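Local coordinates for protein lectin (Pleurotus ostreatus, PDB 6LI7) that binds calcium ions and sugars such as N-acetylgalactosamine, which coordinates one of the ions directly at the edge of a beta-sandwich domain, at residues 257-262 with 275-280; 262-267 with 281-286; 44-49 with 150-155. All coordinates share one frame; numbering follows the deposited sequence.

Contact 1 of 3, residues 257-262 with 275-280; sequences AADDRY and SSYTVA. With CA (calcium ion), chain E; NGA (2-acetamido-2-deoxy-beta-D-galactopyranose), chain I.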
loop_
_atom_site.group_PDB
_atom_site.type_symbol
_atom_site.label_atom_id
_atom_site.label_comp_id
_atom_site.label_asym_id
_atom_site.label_seq_id
_atom_site.Cartn_x
_atom_site.Cartn_y
_atom_site.Cartn_z
ATOM N N ALA A 257 -15.453 -2.684 -0.863
ATOM C CA ALA A 257 -16.669 -2.461 -1.667
ATOM C C ALA A 257 -17.748 -3.404 -1.134
ATOM O O ALA A 257 -17.425 -4.521 -0.647
ATOM C CB ALA A 257 -16.365 -2.748 -3.151
ATOM N N ALA A 258 -19.005 -3.044 -1.326
ATOM C CA ALA A 258 -20.103 -3.940 -0.933
ATOM C C ALA A 258 -21.292 -3.829 -1.902
ATOM O O ALA A 258 -21.646 -2.735 -2.310
ATOM C CB ALA A 258 -20.526 -3.616 0.487
ATOM N N ASP A 259 -21.951 -4.958 -2.100
ATOM C CA ASP A 259 -23.283 -5.052 -2.714
ATOM C C ASP A 259 -24.368 -5.163 -1.625
ATOM O O ASP A 259 -24.394 -6.227 -1.018
ATOM C CB ASP A 259 -23.357 -6.251 -3.643
ATOM C CG ASP A 259 -24.710 -6.404 -4.326
ATOM O OD1 ASP A 259 -25.671 -5.715 -3.904
ATOM O OD2 ASP A 259 -24.762 -7.161 -5.305
ATOM N N ASP A 260 -24.752 -4.013 -1.105
ATOM C CA ASP A 260 -25.259 -2.803 -1.811
ATOM C C ASP A 260 -24.500 -1.632 -1.198
ATOM O O ASP A 260 -24.215 -0.664 -1.907
ATOM C CB ASP A 260 -26.783 -2.663 -1.761
ATOM C CG ASP A 260 -27.439 -3.396 -2.912
ATOM O OD1 ASP A 260 -27.229 -2.923 -4.056
ATOM O OD2 ASP A 260 -28.047 -4.484 -2.678
ATOM N N ARG A 261 -24.119 -1.738 0.091
ATOM C CA ARG A 261 -23.559 -0.579 0.836
ATOM C C ARG A 261 -22.887 -1.083 2.121
ATOM O O ARG A 261 -23.094 -2.249 2.478
ATOM C CB ARG A 261 -24.679 0.427 1.131
ATOM C CG ARG A 261 -25.724 -0.061 2.133
ATOM C CD ARG A 261 -27.024 0.744 2.255
ATOM N NE ARG A 261 -26.790 2.145 1.976
ATOM C CZ ARG A 261 -27.218 2.787 0.884
ATOM N NH1 ARG A 261 -27.969 2.157 -0.008
ATOM N NH2 ARG A 261 -26.894 4.059 0.685
ATOM N N TYR A 262 -22.010 -0.284 2.736
ATOM C CA TYR A 262 -21.295 -0.725 3.958
ATOM C C TYR A 262 -21.033 0.522 4.793
ATOM O O TYR A 262 -21.024 1.655 4.245
ATOM C CB TYR A 262 -19.979 -1.491 3.688
ATOM C CG TYR A 262 -18.916 -0.587 3.124
ATOM C CD1 TYR A 262 -18.891 -0.274 1.768
ATOM C CD2 TYR A 262 -18.086 0.120 3.970
ATOM C CE1 TYR A 262 -17.989 0.664 1.263
ATOM C CE2 TYR A 262 -17.226 1.093 3.496
ATOM C CZ TYR A 262 -17.158 1.354 2.134
ATOM O OH TYR A 262 -16.303 2.325 1.710
ATOM N N SER A 275 -21.578 2.955 -1.053
ATOM C CA SER A 275 -22.799 2.332 -1.572
ATOM C C SER A 275 -22.590 1.899 -3.014
ATOM O O SER A 275 -23.535 2.017 -3.749
ATOM C CB SER A 275 -23.952 3.309 -1.447
ATOM O OG SER A 275 -23.603 4.570 -1.999
ATOM N N SER A 276 -21.408 1.422 -3.390
ATOM C CA SER A 276 -21.140 1.008 -4.784
ATOM C C SER A 276 -20.431 -0.337 -4.803
ATOM O O SER A 276 -19.453 -0.507 -4.090
ATOM C CB SER A 276 -20.326 2.056 -5.498
ATOM O OG SER A 276 -19.987 1.577 -6.767
ATOM N N TYR A 277 -20.917 -1.249 -5.626
ATOM C CA TYR A 277 -20.264 -2.529 -5.877
ATOM C C TYR A 277 -19.477 -2.446 -7.187
ATOM O O TYR A 277 -18.905 -3.452 -7.527
ATOM C CB TYR A 277 -21.267 -3.666 -5.816
ATOM C CG TYR A 277 -22.484 -3.529 -6.690
ATOM C CD1 TYR A 277 -22.453 -3.952 -8.004
ATOM C CD2 TYR A 277 -23.683 -3.102 -6.163
ATOM C CE1 TYR A 277 -23.577 -3.881 -8.806
ATOM C CE2 TYR A 277 -24.818 -3.001 -6.945
ATOM C CZ TYR A 277 -24.758 -3.398 -8.276
ATOM O OH TYR A 277 -25.862 -3.343 -9.074
ATOM N N THR A 278 -19.344 -1.267 -7.797
ATOM C CA THR A 278 -18.547 -1.111 -9.045
ATOM C C THR A 278 -17.371 -0.156 -8.818
ATOM O O THR A 278 -16.414 -0.216 -9.648
ATOM C CB THR A 278 -19.406 -0.599 -10.214
ATOM O OG1 THR A 278 -19.962 0.658 -9.817
ATOM C CG2 THR A 278 -20.461 -1.588 -10.650
ATOM N N VAL A 279 -17.418 0.696 -7.775
ATOM C CA VAL A 279 -16.316 1.631 -7.432
ATOM C C VAL A 279 -15.938 1.394 -5.971
ATOM O O VAL A 279 -16.743 1.710 -5.085
ATOM C CB VAL A 279 -16.749 3.090 -7.646
ATOM C CG1 VAL A 279 -15.639 4.031 -7.261
ATOM C CG2 VAL A 279 -17.221 3.355 -9.083
ATOM N N ALA A 280 -14.728 0.922 -5.737
ATOM C CA ALA A 280 -14.230 0.549 -4.395
ATOM C C ALA A 280 -13.708 1.799 -3.686
ATOM O O ALA A 280 -13.277 2.746 -4.363
ATOM C CB ALA A 280 -13.173 -0.499 -4.490
HETATM CA CA CA E . -27.878 -6.494 -3.759
HETATM C C1 NGA I . -29.202 -6.051 -8.812
HETATM C C2 NGA I . -29.545 -5.722 -7.331
HETATM C C3 NGA I . -28.332 -4.992 -6.726
HETATM C C4 NGA I . -27.097 -5.863 -6.980
HETATM C C5 NGA I . -26.984 -6.410 -8.435
HETATM C C6 NGA I . -25.764 -7.294 -8.579
HETATM C C7 NGA I . -31.954 -5.594 -6.785
HETATM C C8 NGA I . -33.122 -4.651 -6.652
HETATM N N2 NGA I . -30.833 -4.996 -7.207
HETATM O O1 NGA I . -30.293 -6.563 -9.492
HETATM O O3 NGA I . -28.435 -4.789 -5.267
HETATM O O4 NGA I . -27.170 -6.985 -6.017
HETATM O O5 NGA I . -28.222 -7.124 -8.767
HETATM O O6 NGA I . -25.574 -7.756 -9.876
HETATM O O7 NGA I . -32.097 -6.816 -6.525
HETATM O O HOH W 1 -20.460 -0.398 -1.165
HETATM O O HOH W 2 -26.490 6.225 -1.177
#
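The turn joining two strands of a beta-sandwich domain, 257-262, packs against the loop 275-280, Tyr277 lying against Asp259 and Asp260, to form a calcium-dependent sugar site. The two aspartates are joined by a cis peptide, with Asp259 CA and Asp260 CA only 3.1 Å apart, and this brings both carboxylates to one ion, as in the PA14-type adhesins of yeast. Asp259 OD1 binds the calcium at 2.4 Å and Asp260 OD2 at 2.3 Å; O3 and O4 of the N-acetylgalactosamine also bind it, and Asn301, Gly303 and Pro305 complete the shell. Trp364 NE1 and Gly302 N donate to Asp259 OD2 and Asp260 OD2, which should help fix the two carboxylates. With Tyr277 CG between its own backbone N and carbonyl carbon (chi1 54°), Asp259 OD2 sits above one face of the ring, offset toward its rim, and Asp260 OD1 near its edge. Tyr277 OH comes within 3.3 Å of C5 of the sugar, and Asp259 OD2 within 2.5 Å of its O4. No direct hydrogen bond joins the segments. Ala258 O rests against Tyr277 CB, and the small Ala257 and Ala280 suit a close approach, CB to CB at 4.1 Å. A water donates to Ala258 O and accepts weakly from Ser276 N. At the outer end, Ser275 CB lies over one face of the Arg261 guanidinium. Serine suits position 276 because its hydroxyl folds the loop: Ser276 OG accepts from Thr278 N at 3.1 Å, an ST turn, and from Val279 N at 2.9 Å, an ST motif.

Contact 2 of 3, residues 262-267 with 281-286; sequences YTLYVN and DAYTIP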
loop_
_atom_site.group_PDB
_atom_site.type_symbol
_atom_site.label_atom_id
_atom_site.label_comp_id
_atom_site.label_asym_id
_atom_site.label_seq_id
_atom_site.Cartn_x
_atom_site.Cartn_y
_atom_site.Cartn_z
ATOM N N TYR A 262 -22.010 -0.284 2.736
ATOM C CA TYR A 262 -21.295 -0.725 3.958
ATOM C C TYR A 262 -21.033 0.522 4.793
ATOM O O TYR A 262 -21.024 1.655 4.245
ATOM C CB TYR A 262 -19.979 -1.491 3.688
ATOM C CG TYR A 262 -18.916 -0.587 3.124
ATOM C CD1 TYR A 262 -18.891 -0.274 1.768
ATOM C CD2 TYR A 262 -18.086 0.120 3.970
ATOM C CE1 TYR A 262 -17.989 0.664 1.263
ATOM C CE2 TYR A 262 -17.226 1.093 3.496
ATOM C CZ TYR A 262 -17.158 1.354 2.134
ATOM O OH TYR A 262 -16.303 2.325 1.710
ATOM N N THR A 263 -20.754 0.276 6.070
ATOM C CA THR A 263 -20.045 1.212 6.962
ATOM C C THR A 263 -18.934 0.444 7.657
ATOM O O THR A 263 -19.192 -0.724 8.127
ATOM C CB THR A 263 -20.972 1.807 8.025
ATOM O OG1 THR A 263 -22.080 2.381 7.342
ATOM C CG2 THR A 263 -20.279 2.860 8.870
ATOM N N LEU A 264 -17.766 1.071 7.721
ATOM C CA LEU A 264 -16.536 0.400 8.159
ATOM C C LEU A 264 -16.115 1.075 9.461
ATOM O O LEU A 264 -16.117 2.310 9.471
ATOM C CB LEU A 264 -15.456 0.610 7.107
ATOM C CG LEU A 264 -14.054 0.159 7.485
ATOM C CD1 LEU A 264 -13.982 -1.338 7.709
ATOM C CD2 LEU A 264 -13.081 0.566 6.390
ATOM N N TYR A 265 -15.653 0.264 10.410
ATOM C CA TYR A 265 -15.225 0.667 11.784
ATOM C C TYR A 265 -13.889 0.026 12.079
ATOM O O TYR A 265 -13.684 -1.106 11.693
ATOM C CB TYR A 265 -16.230 0.176 12.828
ATOM C CG TYR A 265 -17.609 0.736 12.627
ATOM C CD1 TYR A 265 -18.541 0.078 11.836
ATOM C CD2 TYR A 265 -17.966 1.927 13.227
ATOM C CE1 TYR A 265 -19.795 0.625 11.638
ATOM C CE2 TYR A 265 -19.213 2.483 13.041
ATOM C CZ TYR A 265 -20.129 1.810 12.264
ATOM O OH TYR A 265 -21.321 2.405 12.050
ATOM N N VAL A 266 -13.001 0.746 12.745
ATOM C CA VAL A 266 -11.715 0.179 13.245
ATOM C C VAL A 266 -11.634 0.530 14.740
ATOM O O VAL A 266 -11.839 1.710 15.065
ATOM C CB VAL A 266 -10.509 0.772 12.496
ATOM C CG1 VAL A 266 -9.223 0.144 12.967
ATOM C CG2 VAL A 266 -10.650 0.582 10.994
ATOM N N ASN A 267 -11.438 -0.467 15.593
ATOM C CA ASN A 267 -11.463 -0.325 17.075
ATOM C C ASN A 267 -12.674 0.485 17.500
ATOM O O ASN A 267 -12.492 1.331 18.301
ATOM C CB ASN A 267 -10.157 0.318 17.512
ATOM C CG ASN A 267 -9.006 -0.574 17.087
ATOM O OD1 ASN A 267 -9.175 -1.808 17.041
ATOM N ND2 ASN A 267 -7.871 0.016 16.716
ATOM N N ASP A 281 -13.744 1.805 -2.356
ATOM C CA ASP A 281 -13.249 2.945 -1.524
ATOM C C ASP A 281 -11.943 2.513 -0.844
ATOM O O ASP A 281 -11.806 1.335 -0.437
ATOM C CB ASP A 281 -14.313 3.319 -0.483
ATOM C CG ASP A 281 -15.662 3.644 -1.103
ATOM O OD1 ASP A 281 -15.617 4.384 -2.099
ATOM O OD2 ASP A 281 -16.747 3.073 -0.681
ATOM N N ALA A 282 -11.024 3.438 -0.667
ATOM C CA ALA A 282 -9.722 3.180 -0.037
ATOM C C ALA A 282 -9.610 4.138 1.142
ATOM O O ALA A 282 -9.986 5.323 0.997
ATOM C CB ALA A 282 -8.580 3.347 -1.003
ATOM N N TYR A 283 -9.079 3.637 2.249
ATOM C CA TYR A 283 -8.899 4.449 3.471
ATOM C C TYR A 283 -7.514 4.209 4.053
ATOM O O TYR A 283 -6.921 3.123 3.871
ATOM C CB TYR A 283 -9.974 4.119 4.504
ATOM C CG TYR A 283 -11.401 4.263 4.042
ATOM C CD1 TYR A 283 -12.070 5.461 4.141
ATOM C CD2 TYR A 283 -12.097 3.179 3.535
ATOM C CE1 TYR A 283 -13.378 5.595 3.697
ATOM C CE2 TYR A 283 -13.415 3.281 3.124
ATOM C CZ TYR A 283 -14.053 4.504 3.184
ATOM O OH TYR A 283 -15.356 4.590 2.806
ATOM N N THR A 284 -7.008 5.230 4.736
ATOM C CA THR A 284 -5.759 5.177 5.511
ATOM C C THR A 284 -6.162 5.264 6.982
ATOM O O THR A 284 -7.008 6.100 7.317
ATOM C CB THR A 284 -4.816 6.322 5.124
ATOM O OG1 THR A 284 -4.371 6.003 3.810
ATOM C CG2 THR A 284 -3.587 6.422 6.012
ATOM N N ILE A 285 -5.614 4.372 7.795
ATOM C CA ILE A 285 -5.760 4.392 9.282
ATOM C C ILE A 285 -4.357 4.632 9.825
ATOM O O ILE A 285 -3.502 3.756 9.820
ATOM C CB ILE A 285 -6.434 3.091 9.768
ATOM C CG1 ILE A 285 -7.801 2.951 9.088
ATOM C CG2 ILE A 285 -6.569 3.109 11.306
ATOM C CD1 ILE A 285 -8.177 1.562 8.984
ATOM N N PRO A 286 -4.010 5.893 10.110
ATOM C CA PRO A 286 -2.638 6.247 10.460
ATOM C C PRO A 286 -2.363 6.069 11.967
ATOM O O PRO A 286 -1.226 6.230 12.405
ATOM C CB PRO A 286 -2.656 7.728 10.113
ATOM C CG PRO A 286 -4.027 8.164 10.580
ATOM C CD PRO A 286 -4.933 7.031 10.158
#
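Tyr262 reaches across the interior of a beta-sandwich to Asp281 and Tyr283, so that its hydroxyl is the bump and the notch between those two side chains is the hollow. Strands 262-266 and 281-285 belong to different sheets and run in nearly the same direction, their axes 17° apart and 10.2 Å from each other, a spacing bridged by side chains alone. The length of a tyrosine lets the Tyr262 hydroxyl reach the far sheet. Its OH donates to Asp281 OD2 at 2.5 Å, meeting the carboxylate on the anti side and 16° out of its plane, with the ring and carboxylate planes turned 45° apart. The same OH accepts from Tyr283 OH at 2.7 Å; the two tyrosines extend from facing sheets, and Tyr262 OH lies in the plane of the Tyr283 ring, at its edge. A polar chain thus runs Tyr283 to Tyr262 to Asp281, satisfying hydroxyls that the core would otherwise leave costly to bury. Further along, the packing turns apolar. Leu264 lies alongside Tyr283, pointing the other way, and brings its CD2 branch to 4.0 Å from the ring atom CD2 of Tyr283, a branched chain filling the space beside a flat one. Val266 and Ile285 then meet tip to tip, Val266 CG2 and Ile285 CD1 at 3.3 Å, tighter than ordinary van der Waals contact. Where the strands draw in, with the CA atoms of Val266 and Ile285 8.3 Å apart, the short valine and the longer isoleucine together fill the gap. Around this core, Ile256 and Val254 of strand 249-259 flank the 281-285 side, and Ile297 and Phe295 of strand 293-301, with Val271 of strand 269-274, pack in beside strand 261-266.

Contact 3 of 3, residues 44-49 with 150-155; sequences QFQPAL and SILVHF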
loop_
_atom_site.group_PDB
_atom_site.type_symbol
_atom_site.label_atom_id
_atom_site.label_comp_id
_atom_site.label_asym_id
_atom_site.label_seq_id
_atom_site.Cartn_x
_atom_site.Cartn_y
_atom_site.Cartn_z
ATOM N N GLN A 44 -9.940 9.218 3.890
ATOM C CA GLN A 44 -9.869 8.717 2.503
ATOM C C GLN A 44 -8.400 8.553 2.106
ATOM O O GLN A 44 -7.598 9.424 2.384
ATOM C CB GLN A 44 -10.595 9.659 1.552
ATOM C CG GLN A 44 -10.492 9.203 0.103
ATOM C CD GLN A 44 -11.243 10.142 -0.804
ATOM O OE1 GLN A 44 -12.341 10.584 -0.530
ATOM N NE2 GLN A 44 -10.627 10.475 -1.904
ATOM N N PHE A 45 -8.041 7.459 1.439
ATOM C CA PHE A 45 -6.647 7.175 1.013
ATOM C C PHE A 45 -6.175 8.301 0.084
ATOM O O PHE A 45 -6.881 8.683 -0.795
ATOM C CB PHE A 45 -6.627 5.825 0.298
ATOM C CG PHE A 45 -5.290 5.539 -0.310
ATOM C CD1 PHE A 45 -4.226 5.164 0.495
ATOM C CD2 PHE A 45 -5.081 5.688 -1.678
ATOM C CE1 PHE A 45 -2.974 4.923 -0.045
ATOM C CE2 PHE A 45 -3.819 5.473 -2.216
ATOM C CZ PHE A 45 -2.775 5.083 -1.409
ATOM N N GLN A 46 -4.993 8.827 0.270
ATOM C CA GLN A 46 -4.393 9.879 -0.606
ATOM C C GLN A 46 -3.366 9.214 -1.522
ATOM O O GLN A 46 -2.383 8.680 -1.016
ATOM C CB GLN A 46 -3.700 10.973 0.213
ATOM C CG GLN A 46 -3.185 12.112 -0.684
ATOM C CD GLN A 46 -2.148 13.028 -0.058
ATOM O OE1 GLN A 46 -1.979 13.101 1.174
ATOM N NE2 GLN A 46 -1.383 13.681 -0.929
ATOM N N PRO A 47 -3.577 9.165 -2.859
ATOM C CA PRO A 47 -2.632 8.498 -3.766
ATOM C C PRO A 47 -1.262 9.192 -3.825
ATOM O O PRO A 47 -1.218 10.433 -3.827
ATOM C CB PRO A 47 -3.328 8.589 -5.125
ATOM C CG PRO A 47 -4.785 8.837 -4.811
ATOM C CD PRO A 47 -4.746 9.702 -3.564
ATOM N N ALA A 48 -0.175 8.421 -3.765
ATOM C CA ALA A 48 1.162 8.846 -4.225
ATOM C C ALA A 48 1.142 8.933 -5.761
ATOM O O ALA A 48 0.687 7.969 -6.422
ATOM C CB ALA A 48 2.243 7.921 -3.753
ATOM N N LEU A 49 1.599 10.061 -6.289
ATOM C CA LEU A 49 1.682 10.303 -7.755
ATOM C C LEU A 49 3.142 10.373 -8.156
ATOM O O LEU A 49 3.971 10.814 -7.336
ATOM C CB LEU A 49 0.977 11.611 -8.075
ATOM C CG LEU A 49 -0.422 11.756 -7.490
ATOM C CD1 LEU A 49 -0.913 13.202 -7.648
ATOM C CD2 LEU A 49 -1.342 10.752 -8.150
ATOM N N SER A 150 8.172 7.662 -6.090
ATOM C CA SER A 150 7.513 8.686 -5.264
ATOM C C SER A 150 7.270 8.057 -3.887
ATOM O O SER A 150 6.781 6.893 -3.797
ATOM C CB SER A 150 6.294 9.148 -6.023
ATOM O OG SER A 150 5.361 9.803 -5.229
ATOM N N ILE A 151 7.678 8.778 -2.862
ATOM C CA ILE A 151 7.499 8.423 -1.430
ATOM C C ILE A 151 6.576 9.431 -0.766
ATOM O O ILE A 151 7.000 10.570 -0.489
ATOM C CB ILE A 151 8.877 8.364 -0.775
ATOM C CG1 ILE A 151 9.824 7.496 -1.587
ATOM C CG2 ILE A 151 8.728 7.879 0.645
ATOM C CD1 ILE A 151 11.259 7.644 -1.219
ATOM N N LEU A 152 5.328 9.063 -0.549
ATOM C CA LEU A 152 4.379 9.961 0.129
ATOM C C LEU A 152 4.425 9.638 1.636
ATOM O O LEU A 152 3.904 8.599 2.034
ATOM C CB LEU A 152 2.984 9.778 -0.449
ATOM C CG LEU A 152 1.889 10.595 0.228
ATOM C CD1 LEU A 152 2.184 12.087 0.143
ATOM C CD2 LEU A 152 0.549 10.254 -0.395
ATOM N N VAL A 153 5.089 10.500 2.402
ATOM C CA VAL A 153 5.293 10.374 3.858
ATOM C C VAL A 153 4.082 10.947 4.575
ATOM O O VAL A 153 3.720 12.079 4.288
ATOM C CB VAL A 153 6.597 11.052 4.269
ATOM C CG1 VAL A 153 6.723 11.063 5.790
ATOM C CG2 VAL A 153 7.776 10.338 3.632
ATOM N N HIS A 154 3.451 10.162 5.453
ATOM C CA HIS A 154 2.390 10.676 6.358
ATOM C C HIS A 154 3.014 11.006 7.729
ATOM O O HIS A 154 3.791 10.175 8.266
ATOM C CB HIS A 154 1.249 9.672 6.460
ATOM C CG HIS A 154 0.742 9.262 5.127
ATOM N ND1 HIS A 154 -0.062 10.090 4.369
ATOM C CD2 HIS A 154 0.899 8.108 4.434
ATOM C CE1 HIS A 154 -0.391 9.468 3.259
ATOM N NE2 HIS A 154 0.191 8.244 3.277
ATOM N N PHE A 155 2.741 12.209 8.221
ATOM C CA PHE A 155 3.271 12.735 9.503
ATOM C C PHE A 155 2.233 12.556 10.625
ATOM O O PHE A 155 1.013 12.471 10.373
ATOM C CB PHE A 155 3.675 14.202 9.316
ATOM C CG PHE A 155 4.790 14.423 8.323
ATOM C CD1 PHE A 155 6.086 14.004 8.591
ATOM C CD2 PHE A 155 4.525 15.010 7.105
ATOM C CE1 PHE A 155 7.094 14.149 7.654
ATOM C CE2 PHE A 155 5.546 15.201 6.180
ATOM C CZ PHE A 155 6.821 14.754 6.447
HETATM O O HOH W 3 -1.194 7.418 0.959
#
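Residues 46-49 run almost opposite to strand 150-154, their end-to-end directions 160° apart, with Ala48 CA 5.5 Å from Leu152 CA. No backbone hydrogen bond joins them: the segment is an extended loop lying over the strand's side chains. Ala48 suits the closest crossing because its lone methyl CB can rest on Leu152 CB at 3.9 Å. Leu152 sets its CD2 branch against the loop backbone, 3.4 Å from Gln46 O, while the extended Gln46 crosses it at about a right angle and lays the aliphatic and amide part of its chain on it (Gln46 CD to Leu152 CD2 3.9 Å). The strand is an inner one of a sheet in the N-terminal beta-sandwich, whereas the loop follows strand 43-44 of a sheet in the other domain, so the contact lies where the domains meet. A chi1 of 162° turns the Ser150 hydroxyl toward Leu49, and Ser150 OG donates to Leu49 O at 2.7 Å, approaching 44° out of the carbonyl plane. At the other end a water donates to Gln46 O and is 2.8 Å from His154 NE2, in the plane of the imidazole, while His154 ND1 makes a weak hydrogen bond to Ser160 OG.

In the fold
From the N terminus, 44-49 comes first and waits about a hundred residues for its partner 150-155, so contact 3 closes a loop that takes in much of the N-terminal sandwich. It is finished before the other two begin. Contacts 1 and 2 cross: 257-262 and 262-267 follow each other, sharing Tyr262, and 275-280 and 281-286 then answer them in the same order. Contact 1 thereby ties the calcium turn to the sugar-side loop, and contact 2, 14 Å away between centres, ties the two sheets of the C-terminal domain. Phe45 N probably hydrogen-bonds to Ala282 O, adding the start of 44-49 to the C-terminal sheet, while contact 3 holds the rest on the N-terminal sandwich.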